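Long-range contacts in sugar ABC transporter, sugar-binding protein (Streptococcus pneumoniae, PDB 2HEU), which probably binds a sugar outside the cell and hands it to an ABC transporter for uptake: residues Thr20-Asn25 and Lys51-Pro56; Leu183-Ala188 and Pro212-Asp217; Ala370-Leu375 and Asn390-Phe395. All coordinates share one frame; numbering follows the deposited sequence.

Contact 1: Thr20-Asn25 and Lys51-Pro56; sequences TIEYFN and KVVNVP
The Phe-24 ring meets Val-53 and Val-55 obliquely. Its CD1 lies 4.0 Å from Val-53 CG1, and its CE1 lies 3.9 Å from Val-55 CG2. A water sits over the centre of one ring face, and Glu-22 OE2 lies at the ring edge, in plane. The same water donates to Asn-25 O and accepts from Val-55 N, so it bridges the two segments. The Phe-24 ring also packs on helix 58-67. The Tyr-23 ring points to the other side of the sheet, alongside Val-52, with CD2 4.1 Å from Val-52 CG1. Asn-25 N lies above the centre of one Tyr-23 face.

Glu-22 runs out extended past Val-53. Its OE2 comes within 3.4 Å of Val-53 CG2, but its charge is met by a salt bridge to Arg-65.

Four backbone bonds join the strands. Lys-51 N donates to Ile-21 O, and Val-53 N to Tyr-23 O at 2.8 Å. Tyr-23 N donates to Lys-51 O, and Asn-25 N to Val-53 O at 2.9 Å. Glu-22, Tyr-23 and Phe-24 pair in parallel with Lys-51, Val-52 and Val-53. On its other edge strand 19-24 bonds to Val-74 and Asn-76. With helix 31-44 between them, the two strands form a beta-alpha-beta unit in the mixed sheet of one lobe, as expected of a periplasmic binding protein fold.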
ATOM      1  N   THR A  20     -21.474  14.936  19.798  1.00 19.30           N
ATOM      2  CA  THR A  20     -20.131  14.460  19.673  1.00 18.62           C
ATOM      3  C   THR A  20     -20.072  13.111  18.988  1.00 16.05           C
ATOM      4  O   THR A  20     -20.849  12.132  19.332  1.00 16.50           O
ATOM      5  CB  THR A  20     -19.479  14.350  21.062  1.00 20.83           C
ATOM      6  OG1 THR A  20     -19.582  15.595  21.752  1.00 24.72           O
ATOM      7  CG2 THR A  20     -18.005  13.976  20.957  1.00 23.71           C
ATOM      8  N   ILE A  21     -19.190  12.988  18.017  1.00 14.82           N
ATOM      9  CA  ILE A  21     -18.913  11.739  17.333  1.00 13.25           C
ATOM     10  C   ILE A  21     -17.466  11.377  17.544  1.00 12.19           C
ATOM     11  O   ILE A  21     -16.623  12.193  17.853  1.00 14.66           O
ATOM     12  CB  ILE A  21     -19.233  11.878  15.849  1.00 13.38           C
ATOM     13  CG1 ILE A  21     -18.459  12.950  15.146  1.00 14.28           C
ATOM     14  CG2 ILE A  21     -20.784  12.004  15.624  1.00 17.36           C
ATOM     15  CD1 ILE A  21     -18.513  12.935  13.631  1.00 18.11           C
ATOM     16  N   GLU A  22     -17.187  10.070  17.385  1.00 12.30           N
ATOM     17  CA  GLU A  22     -15.849   9.524  17.480  1.00 11.75           C
ATOM     18  C   GLU A  22     -15.296   9.218  16.116  1.00 11.28           C
ATOM     19  O   GLU A  22     -15.960   8.625  15.283  1.00 12.59           O
ATOM     20  CB  GLU A  22     -15.866   8.209  18.244  1.00 13.45           C
ATOM     21  CG  GLU A  22     -14.515   7.556  18.361  1.00 16.00           C
ATOM     22  CD  GLU A  22     -14.418   6.293  19.086  1.00 18.59           C
ATOM     23  OE1 GLU A  22     -15.409   5.929  19.776  1.00 33.71           O
ATOM     24  OE2 GLU A  22     -13.400   5.589  19.060  1.00 20.36           O
ATOM     25  N   TYR A  23     -14.059   9.648  15.891  1.00 11.03           N
ATOM     26  CA  TYR A  23     -13.237   9.249  14.717  1.00 10.84           C
ATOM     27  C   TYR A  23     -12.149   8.350  15.264  1.00 10.27           C
ATOM     28  O   TYR A  23     -11.241   8.799  15.994  1.00 11.48           O
ATOM     29  CB  TYR A  23     -12.664  10.456  13.974  1.00 10.60           C
ATOM     30  CG  TYR A  23     -11.624  10.023  12.994  1.00 10.42           C
ATOM     31  CD1 TYR A  23     -11.854   9.015  12.085  1.00 10.57           C
ATOM     32  CD2 TYR A  23     -10.340  10.566  13.024  1.00 10.58           C
ATOM     33  CE1 TYR A  23     -10.835   8.565  11.250  1.00 10.07           C
ATOM     34  CE2 TYR A  23      -9.338  10.104  12.183  1.00 10.67           C
ATOM     35  CZ  TYR A  23      -9.595   9.085  11.313  1.00  9.79           C
ATOM     36  OH  TYR A  23      -8.598   8.555  10.512  1.00 10.57           O
ATOM     37  N   PHE A  24     -12.224   7.063  14.891  1.00 11.20           N
ATOM     38  CA  PHE A  24     -11.227   6.065  15.350  1.00 10.60           C
ATOM     39  C   PHE A  24     -10.093   6.016  14.308  1.00 10.39           C
ATOM     40  O   PHE A  24     -10.261   5.496  13.219  1.00 10.91           O
ATOM     41  CB  PHE A  24     -11.901   4.700  15.500  1.00 11.00           C
ATOM     42  CG  PHE A  24     -11.027   3.641  16.070  1.00 11.00           C
ATOM     43  CD1 PHE A  24     -10.933   3.418  17.457  1.00 12.91           C
ATOM     44  CD2 PHE A  24     -10.253   2.814  15.238  1.00 11.39           C
ATOM     45  CE1 PHE A  24     -10.140   2.378  17.998  1.00 12.97           C
ATOM     46  CE2 PHE A  24      -9.498   1.813  15.780  1.00 12.70           C
ATOM     47  CZ  PHE A  24      -9.448   1.617  17.135  1.00 13.39           C
ATOM     48  N   ASN A  25      -8.977   6.649  14.657  1.00 10.33           N
ATOM     49  CA  ASN A  25      -7.872   6.807  13.716  1.00 10.41           C
ATOM     50  C   ASN A  25      -6.893   5.651  13.803  1.00  9.96           C
ATOM     51  O   ASN A  25      -6.580   5.171  14.901  1.00 11.52           O
ATOM     52  CB  ASN A  25      -7.145   8.082  14.126  1.00 10.38           C
ATOM     53  CG  ASN A  25      -6.065   8.454  13.124  1.00 10.96           C
ATOM     54  OD1 ASN A  25      -6.258   8.397  11.898  1.00 11.22           O
ATOM     55  ND2 ASN A  25      -4.950   8.949  13.625  1.00 11.90           N
ATOM     56  N   LYS A  51     -14.293  13.476  18.605  1.00 15.16           N
ATOM     57  CA  LYS A  51     -13.334  12.821  19.499  0.50 15.54           C
ATOM     58  C   LYS A  51     -12.360  12.035  18.604  1.00 15.30           C
ATOM     59  O   LYS A  51     -12.790  11.010  18.083  1.00 17.15           O
ATOM     60  CB  LYS A  51     -14.075  11.780  20.374  0.50 16.57           C
ATOM     61  CG  LYS A  51     -13.294  11.088  21.520  0.50 16.07           C
ATOM     62  CD  LYS A  51     -14.138  10.031  22.326  0.50 20.78           C
ATOM     63  CE  LYS A  51     -13.230   9.179  23.313  0.50 23.73           C
ATOM     64  NZ  LYS A  51     -13.945   8.076  24.043  0.50 27.18           N
ATOM     65  N   VAL A  52     -11.104  12.474  18.412  1.00 15.63           N
ATOM     66  CA  VAL A  52     -10.167  11.761  17.584  1.00 13.85           C
ATOM     67  C   VAL A  52      -9.475  10.775  18.487  1.00 14.02           C
ATOM     68  O   VAL A  52      -8.811  11.185  19.505  1.00 16.65           O
ATOM     69  CB  VAL A  52      -9.158  12.713  16.972  1.00 14.82           C
ATOM     70  CG1 VAL A  52      -8.071  11.952  16.176  1.00 17.23           C
ATOM     71  CG2 VAL A  52      -9.908  13.690  16.020  1.00 16.64           C
ATOM     72  N   VAL A  53      -9.629   9.498  18.221  1.00 12.66           N
ATOM     73  CA  VAL A  53      -9.118   8.475  19.053  1.00 12.92           C
ATOM     74  C   VAL A  53      -7.909   7.781  18.413  1.00 11.75           C
ATOM     75  O   VAL A  53      -7.925   7.437  17.231  1.00 12.57           O
ATOM     76  CB  VAL A  53     -10.216   7.414  19.373  1.00 13.85           C
ATOM     77  CG1 VAL A  53      -9.664   6.176  20.036  1.00 15.53           C
ATOM     78  CG2 VAL A  53     -11.314   8.086  20.160  1.00 16.76           C
ATOM     79  N   ASN A  54      -6.871   7.624  19.223  1.00 12.31           N
ATOM     80  CA  ASN A  54      -5.632   6.918  18.821  1.00 13.32           C
ATOM     81  C   ASN A  54      -5.320   5.988  20.012  1.00 16.07           C
ATOM     82  O   ASN A  54      -5.069   6.509  21.173  1.00 19.29           O
ATOM     83  CB  ASN A  54      -4.468   7.877  18.672  1.00 13.46           C
ATOM     84  CG  ASN A  54      -4.606   8.812  17.522  1.00 13.74           C
ATOM     85  OD1 ASN A  54      -4.902  10.044  17.695  1.00 17.91           O
ATOM     86  ND2 ASN A  54      -4.414   8.316  16.324  1.00 12.88           N
ATOM     87  N   VAL A  55      -5.396   4.686  19.826  1.00 14.55           N
ATOM     88  CA  VAL A  55      -5.003   3.739  20.786  1.00 15.29           C
ATOM     89  C   VAL A  55      -3.965   2.816  20.198  1.00 15.10           C
ATOM     90  O   VAL A  55      -3.974   2.480  19.064  1.00 15.65           O
ATOM     91  CB  VAL A  55      -6.165   2.956  21.339  1.00 17.99           C
ATOM     92  CG1 VAL A  55      -7.073   3.862  22.183  1.00 21.37           C
ATOM     93  CG2 VAL A  55      -6.943   2.132  20.272  1.00 19.03           C
ATOM     94  N   PRO A  56      -3.101   2.252  21.093  1.00 17.04           N
ATOM     95  CA  PRO A  56      -2.154   1.212  20.618  1.00 18.13           C
ATOM     96  C   PRO A  56      -2.887  -0.026  20.242  1.00 16.15           C
ATOM     97  O   PRO A  56      -4.001  -0.269  20.680  1.00 16.97           O
ATOM     98  CB  PRO A  56      -1.225   0.975  21.780  1.00 21.13           C
ATOM     99  CG  PRO A  56      -1.608   1.932  22.796  1.00 20.56           C
ATOM    100  CD  PRO A  56      -2.845   2.635  22.485  1.00 18.73           C
TER
HETATM  101  O   HOH W   1      -7.255   4.298  17.478  1.00 15.53           O

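Contact 2: Leu183-Ala188 and Pro212-Asp217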
ATOM      1  N   LEU A 183       4.265  -8.043  -7.587  1.00  7.86           N
ATOM      2  CA  LEU A 183       4.406  -7.373  -8.896  1.00  8.17           C
ATOM      3  C   LEU A 183       5.105  -8.289  -9.921  1.00  8.14           C
ATOM      4  O   LEU A 183       4.803  -8.193 -11.115  1.00  8.89           O
ATOM      5  CB  LEU A 183       5.070  -6.045  -8.756  1.00  8.74           C
ATOM      6  CG  LEU A 183       4.191  -4.997  -8.076  1.00  9.54           C
ATOM      7  CD1 LEU A 183       5.009  -3.781  -7.637  1.00 10.68           C
ATOM      8  CD2 LEU A 183       3.074  -4.588  -8.966  1.00 11.05           C
ATOM      9  N   ALA A 184       6.000  -9.159  -9.467  1.00  8.21           N
ATOM     10  CA  ALA A 184       6.537 -10.193 -10.358  1.00  8.14           C
ATOM     11  C   ALA A 184       5.402 -11.026 -10.906  1.00  8.12           C
ATOM     12  O   ALA A 184       5.264 -11.232 -12.128  1.00  9.02           O
ATOM     13  CB  ALA A 184       7.543 -11.045  -9.583  1.00  8.48           C
ATOM     14  N   PHE A 185       4.514 -11.538 -10.027  1.00  8.05           N
ATOM     15  CA  PHE A 185       3.398 -12.327 -10.510  1.00  8.41           C
ATOM     16  C   PHE A 185       2.439 -11.490 -11.310  1.00  8.95           C
ATOM     17  O   PHE A 185       1.883 -11.987 -12.323  1.00  9.46           O
ATOM     18  CB  PHE A 185       2.661 -13.021  -9.369  1.00  8.66           C
ATOM     19  CG  PHE A 185       3.357 -14.248  -8.856  1.00  8.23           C
ATOM     20  CD1 PHE A 185       3.919 -14.318  -7.596  1.00  8.53           C
ATOM     21  CD2 PHE A 185       3.422 -15.393  -9.649  1.00  8.93           C
ATOM     22  CE1 PHE A 185       4.560 -15.465  -7.141  1.00  8.98           C
ATOM     23  CE2 PHE A 185       4.058 -16.536  -9.231  1.00  9.44           C
ATOM     24  CZ  PHE A 185       4.620 -16.582  -7.956  1.00  9.29           C
ATOM     25  N   ALA A 186       2.131 -10.245 -10.913  1.00  8.68           N
ATOM     26  CA  ALA A 186       1.162  -9.450 -11.672  1.00  9.17           C
ATOM     27  C   ALA A 186       1.662  -9.144 -13.055  1.00  9.73           C
ATOM     28  O   ALA A 186       0.930  -9.265 -14.026  1.00 10.10           O
ATOM     29  CB  ALA A 186       0.848  -8.172 -10.861  1.00 10.17           C
ATOM     30  N   THR A 187       2.925  -8.741 -13.169  1.00  9.22           N
ATOM     31  CA  THR A 187       3.466  -8.476 -14.530  1.00  9.74           C
ATOM     32  C   THR A 187       3.542  -9.751 -15.331  1.00 10.25           C
ATOM     33  O   THR A 187       3.362  -9.746 -16.550  1.00 12.78           O
ATOM     34  CB  THR A 187       4.796  -7.712 -14.487  1.00 10.16           C
ATOM     35  OG1 THR A 187       5.813  -8.472 -13.838  1.00  9.65           O
ATOM     36  CG2 THR A 187       4.669  -6.314 -13.896  1.00 10.38           C
ATOM     37  N   ALA A 188       3.857 -10.864 -14.707  1.00 10.29           N
ATOM     38  CA  ALA A 188       3.936 -12.141 -15.437  1.00 10.95           C
ATOM     39  C   ALA A 188       2.583 -12.620 -15.989  1.00 11.72           C
ATOM     40  O   ALA A 188       2.521 -13.298 -17.012  1.00 14.31           O
ATOM     41  CB  ALA A 188       4.516 -13.222 -14.558  1.00 11.59           C
ATOM     42  N   PRO A 212       4.974 -21.561 -17.417  1.00 10.22           N
ATOM     43  CA  PRO A 212       5.530 -20.290 -17.904  1.00 10.48           C
ATOM     44  C   PRO A 212       5.451 -19.155 -16.923  1.00  9.34           C
ATOM     45  O   PRO A 212       6.371 -18.330 -16.815  1.00  9.86           O
ATOM     46  CB  PRO A 212       4.760 -20.059 -19.174  1.00 12.14           C
ATOM     47  CG  PRO A 212       4.504 -21.443 -19.692  1.00 12.60           C
ATOM     48  CD  PRO A 212       4.180 -22.208 -18.473  1.00 10.99           C
ATOM     49  N   ILE A 213       4.342 -19.060 -16.193  1.00  9.78           N
ATOM     50  CA  ILE A 213       4.159 -17.969 -15.233  1.00  9.72           C
ATOM     51  C   ILE A 213       5.198 -18.084 -14.128  1.00  8.70           C
ATOM     52  O   ILE A 213       5.768 -17.084 -13.679  1.00  9.50           O
ATOM     53  CB  ILE A 213       2.718 -17.914 -14.665  1.00 10.04           C
ATOM     54  CG1 ILE A 213       1.766 -17.450 -15.763  1.00 10.59           C
ATOM     55  CG2 ILE A 213       2.636 -17.059 -13.445  1.00 10.52           C
ATOM     56  CD1 ILE A 213       0.292 -17.764 -15.529  1.00 11.98           C
ATOM     57  N   MET A 214       5.425 -19.296 -13.637  1.00  9.20           N
ATOM     58  CA  MET A 214       6.420 -19.517 -12.583  1.00  9.47           C
ATOM     59  C   MET A 214       7.784 -19.202 -13.117  1.00  9.72           C
ATOM     60  O   MET A 214       8.605 -18.577 -12.414  1.00 10.16           O
ATOM     61  CB  MET A 214       6.332 -20.940 -12.088  1.00 11.20           C
ATOM     62  CG  MET A 214       6.678 -21.201 -10.783  1.00 15.63           C
ATOM     63  SD  MET A 214       5.955 -20.175  -9.474  1.00 12.18           S
ATOM     64  CE  MET A 214       7.480 -19.602  -8.792  1.00 12.25           C
ATOM     65  N   LYS A 215       8.142 -19.575 -14.369  1.00  9.41           N
ATOM     66  CA  LYS A 215       9.411 -19.252 -14.946  1.00  9.68           C
ATOM     67  C   LYS A 215       9.620 -17.743 -14.969  1.00  9.11           C
ATOM     68  O   LYS A 215      10.710 -17.225 -14.678  1.00  9.36           O
ATOM     69  CB  LYS A 215       9.541 -19.834 -16.354  1.00 11.44           C
ATOM     70  CG  LYS A 215       9.659 -21.351 -16.353  1.00 14.15           C
ATOM     71  CD  LYS A 215       9.676 -21.874 -17.827  1.00 16.28           C
ATOM     72  CE  LYS A 215       9.737 -23.402 -17.884  1.00 16.53           C
ATOM     73  NZ  LYS A 215      10.957 -23.909 -17.378  1.00 17.61           N
ATOM     74  N   ASP A 216       8.579 -17.010 -15.351  1.00  8.74           N
ATOM     75  CA  ASP A 216       8.681 -15.541 -15.401  1.00  8.85           C
ATOM     76  C   ASP A 216       8.811 -14.951 -13.995  1.00  8.12           C
ATOM     77  O   ASP A 216       9.582 -14.022 -13.788  1.00  8.71           O
ATOM     78  CB  ASP A 216       7.503 -14.939 -16.130  1.00  9.50           C
ATOM     79  CG  ASP A 216       7.587 -15.066 -17.691  1.00 11.40           C
ATOM     80  OD1 ASP A 216       8.679 -15.318 -18.198  1.00 13.75           O
ATOM     81  OD2 ASP A 216       6.570 -14.833 -18.342  1.00 13.52           O
ATOM     82  N   ASP A 217       8.026 -15.465 -13.046  1.00  8.41           N
ATOM     83  CA  ASP A 217       8.185 -14.988 -11.658  1.00  8.39           C
ATOM     84  C   ASP A 217       9.626 -15.211 -11.180  1.00  7.91           C
ATOM     85  O   ASP A 217      10.197 -14.333 -10.542  1.00  8.36           O
ATOM     86  CB  ASP A 217       7.214 -15.749 -10.760  1.00  8.74           C
ATOM     87  CG  ASP A 217       7.420 -15.417  -9.306  1.00  8.25           C
ATOM     88  OD1 ASP A 217       7.019 -14.210  -9.010  1.00  8.17           O
ATOM     89  OD2 ASP A 217       7.942 -16.186  -8.521  1.00  8.58           O
TER
HETATM   90  O   HOH W   2       4.009 -15.499 -17.693  1.00 15.30           O
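Ala-184 and Ala-188 face Asp-217 and Ile-213 where two helical segments come within 8.9 Å, axis to axis. Their directions differ by 132°, so they run roughly antiparallel but strongly inclined. The small alanines allow a close approach: the CA atoms of Ala-184 and Asp-217 are 5.2 Å apart. Ala-188 CB rests on Asp-216 CB at 3.8 Å, with Ile-213 CG2 a little farther away.

The main side-chain contact is Asp-217 on Phe-185. The carboxylate stacks on one ring face, with the two planes 10° apart. Asp-217 OD1 stands over the ring centre, 3.2 Å above the plane, and also meets Ala-184 CB at 3.3 Å. Asp-217 CG is anti to its backbone N (chi1 174°), which carries the group across to the ring. Asp-217 CB adds a CH-pi contact over the same ring. A buried carboxylate against a pi face would probably favour the neutral acid. Met-214 SD lies at the ring edge, 4.1 Å from Phe-185 CE2, as a Met-aromatic contact. Ile-213 CG2 touches the edge too.

No direct hydrogen bond crosses between the segments. A water donates to both Ala-188 O and Asp-216 OD2 at the more exposed end. Helix 192-199 packs on Phe-185, Ile-213 and Met-214. This is inclined helix-helix packing within the helical part of the lobe that does not carry the strand pair 19-24 and 48-53.

Contact 3: Ala370-Leu375 and Asn390-Phe395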
ATOM      1  N   ALA A 370       2.069 -13.585   5.861  1.00 10.23           N
ATOM      2  CA  ALA A 370       3.440 -13.665   6.307  1.00 10.55           C
ATOM      3  C   ALA A 370       4.214 -14.779   5.592  1.00  9.46           C
ATOM      4  O   ALA A 370       5.386 -14.589   5.274  1.00 10.04           O
ATOM      5  CB  ALA A 370       3.522 -13.930   7.861  1.00 12.60           C
ATOM      6  N   ASP A 371       3.603 -15.935   5.363  1.00  9.40           N
ATOM      7  CA  ASP A 371       4.316 -17.006   4.729  1.00  9.19           C
ATOM      8  C   ASP A 371       4.691 -16.719   3.294  1.00  8.56           C
ATOM      9  O   ASP A 371       5.670 -17.286   2.765  1.00  9.08           O
ATOM     10  CB  ASP A 371       3.592 -18.329   4.849  1.00  9.37           C
ATOM     11  CG  ASP A 371       3.545 -18.907   6.245  1.00 11.32           C
ATOM     12  OD1 ASP A 371       4.116 -18.315   7.177  1.00 14.89           O
ATOM     13  OD2 ASP A 371       2.892 -19.962   6.424  1.00 12.81           O
ATOM     14  N   PHE A 372       3.955 -15.826   2.634  1.00  8.46           N
ATOM     15  CA  PHE A 372       4.297 -15.366   1.300  1.00  8.22           C
ATOM     16  C   PHE A 372       5.535 -14.487   1.385  1.00  8.03           C
ATOM     17  O   PHE A 372       6.477 -14.580   0.550  1.00  7.92           O
ATOM     18  CB  PHE A 372       3.134 -14.601   0.639  1.00  8.01           C
ATOM     19  CG  PHE A 372       3.410 -14.208  -0.756  1.00  8.57           C
ATOM     20  CD1 PHE A 372       3.237 -15.089  -1.827  1.00  8.51           C
ATOM     21  CD2 PHE A 372       3.851 -12.913  -1.067  1.00  8.50           C
ATOM     22  CE1 PHE A 372       3.492 -14.690  -3.140  1.00  9.11           C
ATOM     23  CE2 PHE A 372       4.131 -12.523  -2.362  1.00  9.35           C
ATOM     24  CZ  PHE A 372       3.916 -13.407  -3.405  1.00  8.60           C
ATOM     25  N   HIS A 373       5.599 -13.590   2.390  1.00  8.24           N
ATOM     26  CA  HIS A 373       6.836 -12.805   2.599  1.00  8.50           C
ATOM     27  C   HIS A 373       8.009 -13.739   2.748  1.00  8.35           C
ATOM     28  O   HIS A 373       9.081 -13.593   2.134  1.00  8.67           O
ATOM     29  CB  HIS A 373       6.731 -11.927   3.852  1.00  8.60           C
ATOM     30  CG  HIS A 373       5.507 -11.083   3.944  1.00  9.02           C
ATOM     31  ND1 HIS A 373       5.222 -10.475   5.123  1.00 10.53           N
ATOM     32  CD2 HIS A 373       4.530 -10.782   3.055  1.00 10.09           C
ATOM     33  CE1 HIS A 373       4.093  -9.815   4.942  1.00 11.06           C
ATOM     34  NE2 HIS A 373       3.658  -9.920   3.698  1.00 10.80           N
ATOM     35  N   THR A 374       7.852 -14.749   3.614  1.00  8.54           N
ATOM     36  CA  THR A 374       8.943 -15.646   3.965  1.00  9.08           C
ATOM     37  C   THR A 374       9.426 -16.415   2.726  1.00  7.98           C
ATOM     38  O   THR A 374      10.620 -16.555   2.526  1.00  8.41           O
ATOM     39  CB  THR A 374       8.503 -16.602   5.073  1.00 10.52           C
ATOM     40  OG1 THR A 374       8.170 -15.809   6.209  1.00 11.07           O
ATOM     41  CG2 THR A 374       9.519 -17.681   5.381  1.00 11.36           C
ATOM     42  N   LEU A 375       8.491 -16.990   1.942  1.00  8.15           N
ATOM     43  CA  LEU A 375       8.952 -17.775   0.798  1.00  8.08           C
ATOM     44  C   LEU A 375       9.677 -16.886  -0.207  1.00  8.06           C
ATOM     45  O   LEU A 375      10.613 -17.339  -0.892  1.00  8.56           O
ATOM     46  CB  LEU A 375       7.822 -18.558   0.166  1.00  8.58           C
ATOM     47  CG  LEU A 375       6.695 -17.808  -0.555  1.00  8.58           C
ATOM     48  CD1 LEU A 375       7.042 -17.461  -2.003  1.00  9.50           C
ATOM     49  CD2 LEU A 375       5.371 -18.571  -0.495  1.00  9.68           C
ATOM     50  N   ASN A 390       7.192 -25.298  -3.948  1.00  8.37           N
ATOM     51  CA  ASN A 390       6.609 -26.074  -2.883  1.00  9.02           C
ATOM     52  C   ASN A 390       6.016 -25.188  -1.797  1.00  8.19           C
ATOM     53  O   ASN A 390       4.904 -25.432  -1.284  1.00  9.40           O
ATOM     54  CB  ASN A 390       7.653 -27.011  -2.312  1.00 10.35           C
ATOM     55  CG  ASN A 390       8.046 -28.144  -3.239  1.00 10.50           C
ATOM     56  OD1 ASN A 390       7.382 -28.396  -4.241  1.00 11.22           O
ATOM     57  ND2 ASN A 390       9.155 -28.781  -2.907  1.00 12.00           N
ATOM     58  N   ASP A 391       6.745 -24.127  -1.422  1.00  8.72           N
ATOM     59  CA  ASP A 391       6.268 -23.168  -0.443  1.00  8.55           C
ATOM     60  C   ASP A 391       5.008 -22.472  -0.882  1.00  7.71           C
ATOM     61  O   ASP A 391       4.113 -22.201  -0.063  1.00  8.53           O
ATOM     62  CB  ASP A 391       7.343 -22.114  -0.153  1.00  9.68           C
ATOM     63  CG  ASP A 391       8.565 -22.578   0.578  1.00 11.13           C
ATOM     64  OD1 ASP A 391       8.563 -23.634   1.168  1.00 14.48           O
ATOM     65  OD2 ASP A 391       9.541 -21.768   0.592  1.00 13.53           O
ATOM     66  N   LEU A 392       4.943 -22.093  -2.134  1.00  7.86           N
ATOM     67  CA  LEU A 392       3.742 -21.437  -2.673  1.00  8.14           C
ATOM     68  C   LEU A 392       2.559 -22.356  -2.550  1.00  7.92           C
ATOM     69  O   LEU A 392       1.482 -21.946  -2.082  1.00  8.03           O
ATOM     70  CB  LEU A 392       3.950 -21.044  -4.159  1.00  8.19           C
ATOM     71  CG  LEU A 392       4.859 -19.802  -4.357  1.00  8.05           C
ATOM     72  CD1 LEU A 392       5.395 -19.787  -5.758  1.00  9.15           C
ATOM     73  CD2 LEU A 392       4.104 -18.517  -4.058  1.00  8.59           C
ATOM     74  N   ASN A 393       2.681 -23.621  -2.980  1.00  8.13           N
ATOM     75  CA  ASN A 393       1.535 -24.523  -2.815  1.00  8.55           C
ATOM     76  C   ASN A 393       1.199 -24.740  -1.343  1.00  8.12           C
ATOM     77  O   ASN A 393       0.007 -24.813  -0.986  1.00  8.96           O
ATOM     78  CB  ASN A 393       1.741 -25.863  -3.513  1.00  9.41           C
ATOM     79  CG  ASN A 393       1.627 -25.709  -5.022  1.00  8.97           C
ATOM     80  OD1 ASN A 393       0.603 -25.263  -5.561  1.00  9.93           O
ATOM     81  ND2 ASN A 393       2.706 -26.054  -5.734  1.00 11.05           N
ATOM     82  N   ALA A 394       2.190 -24.859  -0.482  1.00  8.66           N
ATOM     83  CA  ALA A 394       1.887 -25.071   0.917  1.00  8.45           C
ATOM     84  C   ALA A 394       1.107 -23.930   1.495  1.00  8.77           C
ATOM     85  O   ALA A 394       0.218 -24.110   2.325  1.00  9.03           O
ATOM     86  CB  ALA A 394       3.170 -25.328   1.718  1.00 10.03           C
ATOM     87  N   PHE A 395       1.433 -22.706   1.051  1.00  8.40           N
ATOM     88  CA  PHE A 395       0.750 -21.489   1.535  1.00  8.54           C
ATOM     89  C   PHE A 395      -0.644 -21.350   0.977  1.00  8.28           C
ATOM     90  O   PHE A 395      -1.567 -21.008   1.707  1.00  8.78           O
ATOM     91  CB  PHE A 395       1.631 -20.284   1.127  1.00  8.35           C
ATOM     92  CG  PHE A 395       1.020 -18.949   1.428  1.00  8.58           C
ATOM     93  CD1 PHE A 395       0.689 -18.593   2.717  1.00  9.80           C
ATOM     94  CD2 PHE A 395       0.771 -18.045   0.403  1.00  8.73           C
ATOM     95  CE1 PHE A 395       0.147 -17.331   2.986  1.00 10.02           C
ATOM     96  CE2 PHE A 395       0.231 -16.815   0.676  1.00  9.72           C
ATOM     97  CZ  PHE A 395      -0.072 -16.444   1.936  1.00  9.64           C
TER
HETATM   98  O   HOH W   3      11.074 -20.081  -1.063  1.00 10.54           O
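Leu-375 and Leu-392 meet toward one end of this contact, crossing at about a right angle. Leu-375 CD1 lies 3.7 Å from Leu-392 CD2, and Leu-375 CD2 is nearly as close to the same methyl. Leu-375 CG sits between its backbone N and carbonyl carbon (chi1 68°), which turns both branches to Leu-392. Leu-375 CB meets Asp-391 CB at 3.6 Å.

At the other end, one face of the Phe-395 ring lies over the backbone of helix 370-382, with Phe-372 N above its centre. Phe-395 CD1 reaches Asp-371 CB at 3.6 Å, and Phe-395 CE2 reaches Phe-372 CB at 3.7 Å. The Phe-372 ring extends to Leu-392 CD2, 4.0 Å from its CE1. A water donates to Leu-375 O and Asp-391 OD2; no direct hydrogen bond links the segments.

Farther out, Trp-366 meets Phe-395 edge-to-face and also touches the Phe-372 ring. Helix 178-189 packs on Phe-372. The segment axes are 9.8 Å apart and nearly antiparallel (178°). With only a short turn between helices 370-382 and 385-396, this is an antiparallel helical hairpin near the C terminus.

From the N terminus, contact 1 closes first, over the loop that holds helix 31-44. Contact 2 follows, closing over helix 192-199. Contact 3 closes last, over the rest of helix 370-382, a short turn and the start of helix 385-396. None nests or crosses. Contact 1 stands apart in the sheet of one lobe, its centre about 42 Å from that of contact 2, across the middle of the chain. Contacts 2 and 3 share the other lobe, with centres about 15 Å apart. They touch where Leu-392 CD1 packs on Met-214 CE at 3.7 Å and on Phe-185, which also meets Phe-372. The C-terminal hairpin is thus joined to helices 178-189 and 212-222 mainly through apolar side chains.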